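Local coordinates for prohead core protein protease (Enterobacteria phage T4, PDB 5JBL) that cleaves prohead proteins as a serine protease of the inner core, activated by its own cleavage once prohead assembly is complete, at residues L75-L81 with R174-F180. The protein carries 3 engineered substitutions. Residues are numbered along the deposited sequence; the frame is centred on the assembly and turned at random.
Sequences LYPKRIL and RIVNEGF
With CG of Tyr76 set opposite its carbonyl carbon (chi1 -73°) and CG of Phe180 opposite its backbone N (chi1 171°), the two rings meet as a T-shaped pair, the edge of Tyr76 directed at the face of Phe180. The centroids are 5.0 Å apart. The planes stand at 82°, with Tyr76 CE2 poised over the middle of the Phe180 ring. The motif is a short parallel strand pair, 74-75 beside 174-176, after which residues 75-81 run into helix 78-93 and residues 174-180 into a type II beta turn, Asn177 to Phe180. It illustrates how a brief backbone pairing can be extended by side chains beyond its single bridge. Two hydrogen bonds join the strands: Leu75 N donates to Arg174 O at 2.9 Å, and Val176 N gives a straighter bond to Leu75 O at 3.0 Å. Just past them, Val176 CG2 sits above the Tyr76 ring in a CH-pi contact, 3.6 Å from the centroid and almost on the ring normal. The tyrosine is thus fixed by a methyl over one face and a phenyl ring at its edge, while its hydroxyl hydrogen-bonds Glu28, at a probable autolysis site. The N-terminus blocks the catalytic centre, and strand 24-29, whose Leu26 touches both rings, may be part of that block. Pro77, the helix N-cap residue, lays CG against Ile175 CG2. One turn on, Ile80 divides its branches: CD1 lies 3.5 Å from Val176 O and also against Glu178 N, near the start of the turn, while CG2 packs on Phe180 CB. The helix and the end of the turn are finally linked by one water, which donates to both Ile80 O at 2.6 Å and Phe180 O at 2.8 Å.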
loop_
_atom_site.group_PDB
_atom_site.type_symbol
_atom_site.label_atom_id
_atom_site.label_comp_id
_atom_site.label_asym_id
_atom_site.label_seq_id
_atom_site.Cartn_x
_atom_site.Cartn_y
_atom_site.Cartn_z
ATOM N N LEU C 75 -6.788 28.505 24.060
ATOM C CA LEU C 75 -7.965 28.327 24.893
ATOM C C LEU C 75 -9.197 28.497 24.020
ATOM O O LEU C 75 -9.313 29.497 23.299
ATOM C CB LEU C 75 -7.975 29.341 26.049
ATOM C CG LEU C 75 -9.111 29.261 27.078
ATOM C CD1 LEU C 75 -8.604 29.707 28.434
ATOM C CD2 LEU C 75 -10.316 30.109 26.680
ATOM N N TYR C 76 -10.128 27.534 24.109
ATOM C CA TYR C 76 -11.391 27.616 23.392
ATOM C C TYR C 76 -12.477 28.096 24.347
ATOM O O TYR C 76 -12.850 27.348 25.259
ATOM C CB TYR C 76 -11.765 26.256 22.799
ATOM C CG TYR C 76 -10.937 25.859 21.604
ATOM C CD1 TYR C 76 -9.600 25.504 21.744
ATOM C CD2 TYR C 76 -11.491 25.843 20.333
ATOM C CE1 TYR C 76 -8.834 25.156 20.644
ATOM C CE2 TYR C 76 -10.745 25.496 19.241
ATOM C CZ TYR C 76 -9.425 25.148 19.396
ATOM O OH TYR C 76 -8.712 24.812 18.274
ATOM N N PRO C 77 -13.006 29.310 24.200
ATOM C CA PRO C 77 -14.092 29.752 25.092
ATOM C C PRO C 77 -15.322 28.864 24.953
ATOM O O PRO C 77 -15.622 28.353 23.869
ATOM C CB PRO C 77 -14.372 31.189 24.628
ATOM C CG PRO C 77 -13.070 31.643 23.984
ATOM C CD PRO C 77 -12.534 30.391 23.314
ATOM N N LYS C 78 -16.051 28.688 26.067
ATOM C CA LYS C 78 -17.098 27.665 26.088
ATOM C C LYS C 78 -18.203 27.957 25.076
ATOM O O LYS C 78 -18.667 27.047 24.374
ATOM C CB LYS C 78 -17.701 27.516 27.483
ATOM C CG LYS C 78 -18.652 26.319 27.524
ATOM C CD LYS C 78 -19.026 25.871 28.916
ATOM C CE LYS C 78 -19.775 24.547 28.865
ATOM N NZ LYS C 78 -20.441 24.249 30.161
ATOM N N ARG C 79 -18.640 29.212 24.990
ATOM C CA ARG C 79 -19.712 29.566 24.064
ATOM C C ARG C 79 -19.308 29.278 22.619
ATOM O O ARG C 79 -20.128 28.824 21.809
ATOM C CB ARG C 79 -20.080 31.040 24.258
ATOM C CG ARG C 79 -21.280 31.557 23.483
ATOM C CD ARG C 79 -21.629 32.981 23.942
ATOM N NE ARG C 79 -22.445 33.700 22.967
ATOM C CZ ARG C 79 -22.835 34.965 23.103
ATOM N NH1 ARG C 79 -22.486 35.662 24.177
ATOM N NH2 ARG C 79 -23.575 35.535 22.160
ATOM N N ILE C 80 -18.039 29.515 22.288
ATOM C CA ILE C 80 -17.578 29.315 20.917
ATOM C C ILE C 80 -17.495 27.834 20.581
ATOM O O ILE C 80 -17.893 27.408 19.487
ATOM C CB ILE C 80 -16.225 30.025 20.719
ATOM C CG1 ILE C 80 -16.439 31.540 20.823
ATOM C CG2 ILE C 80 -15.558 29.596 19.411
ATOM C CD1 ILE C 80 -15.184 32.364 20.845
ATOM N N LEU C 81 -16.975 27.023 21.508
ATOM C CA LEU C 81 -16.884 25.590 21.240
ATOM C C LEU C 81 -18.254 24.928 21.278
ATOM O O LEU C 81 -18.477 23.935 20.571
ATOM C CB LEU C 81 -15.950 24.903 22.236
ATOM C CG LEU C 81 -15.468 23.499 21.873
ATOM C CD1 LEU C 81 -14.719 23.436 20.523
ATOM C CD2 LEU C 81 -14.630 22.944 22.986
ATOM N N ARG C 174 -3.060 32.032 23.478
ATOM C CA ARG C 174 -3.966 32.603 22.497
ATOM C C ARG C 174 -5.393 32.162 22.787
ATOM O O ARG C 174 -5.627 31.070 23.304
ATOM C CB ARG C 174 -3.565 32.196 21.070
ATOM C CG ARG C 174 -2.567 33.124 20.376
ATOM C CD ARG C 174 -1.228 33.269 21.055
ATOM N NE ARG C 174 -0.478 32.029 21.216
ATOM C CZ ARG C 174 0.611 31.933 21.972
ATOM N NH1 ARG C 174 1.047 33.002 22.633
ATOM N NH2 ARG C 174 1.249 30.778 22.081
ATOM N N ILE C 175 -6.346 33.031 22.463
ATOM C CA ILE C 175 -7.768 32.732 22.605
ATOM C C ILE C 175 -8.348 32.547 21.210
ATOM O O ILE C 175 -8.088 33.357 20.312
ATOM C CB ILE C 175 -8.507 33.849 23.357
ATOM C CG1 ILE C 175 -7.930 34.019 24.767
ATOM C CG2 ILE C 175 -10.003 33.549 23.429
ATOM C CD1 ILE C 175 -8.513 35.203 25.531
ATOM N N VAL C 176 -9.145 31.495 21.033
ATOM C CA VAL C 176 -9.796 31.255 19.749
ATOM C C VAL C 176 -10.916 32.268 19.566
ATOM O O VAL C 176 -11.704 32.518 20.488
ATOM C CB VAL C 176 -10.305 29.811 19.680
ATOM C CG1 VAL C 176 -11.010 29.534 18.364
ATOM C CG2 VAL C 176 -9.133 28.845 19.856
ATOM N N ASN C 177 -10.986 32.868 18.377
ATOM C CA ASN C 177 -11.950 33.925 18.122
ATOM C C ASN C 177 -13.313 33.350 17.756
ATOM O O ASN C 177 -13.458 32.174 17.410
ATOM C CB ASN C 177 -11.452 34.853 17.012
ATOM C CG ASN C 177 -10.251 35.685 17.444
ATOM O OD1 ASN C 177 -10.157 36.104 18.595
ATOM N ND2 ASN C 177 -9.327 35.914 16.526
ATOM N N GLU C 178 -14.325 34.207 17.850
ATOM C CA GLU C 178 -15.672 33.823 17.462
ATOM C C GLU C 178 -15.682 33.345 16.016
ATOM O O GLU C 178 -14.948 33.857 15.167
ATOM C CB GLU C 178 -16.623 35.018 17.665
ATOM C CG GLU C 178 -18.100 34.687 17.607
ATOM C CD GLU C 178 -18.985 35.916 17.793
ATOM O OE1 GLU C 178 -18.454 36.988 18.158
ATOM O OE2 GLU C 178 -20.212 35.808 17.587
ATOM N N GLY C 179 -16.505 32.343 15.739
ATOM C CA GLY C 179 -16.600 31.809 14.401
ATOM C C GLY C 179 -15.804 30.552 14.148
ATOM O O GLY C 179 -15.788 30.079 13.004
ATOM N N PHE C 180 -15.120 30.010 15.162
ATOM C CA PHE C 180 -14.396 28.762 14.990
ATOM C C PHE C 180 -15.318 27.690 14.437
ATOM O O PHE C 180 -16.467 27.557 14.862
ATOM C CB PHE C 180 -13.812 28.280 16.321
ATOM C CG PHE C 180 -13.245 26.889 16.252
ATOM C CD1 PHE C 180 -13.940 25.814 16.779
ATOM C CD2 PHE C 180 -12.030 26.656 15.628
ATOM C CE1 PHE C 180 -13.428 24.542 16.707
ATOM C CE2 PHE C 180 -11.501 25.387 15.552
ATOM C CZ PHE C 180 -12.198 24.319 16.090
HETATM O O HOH W 1 -17.924 28.501 17.100
#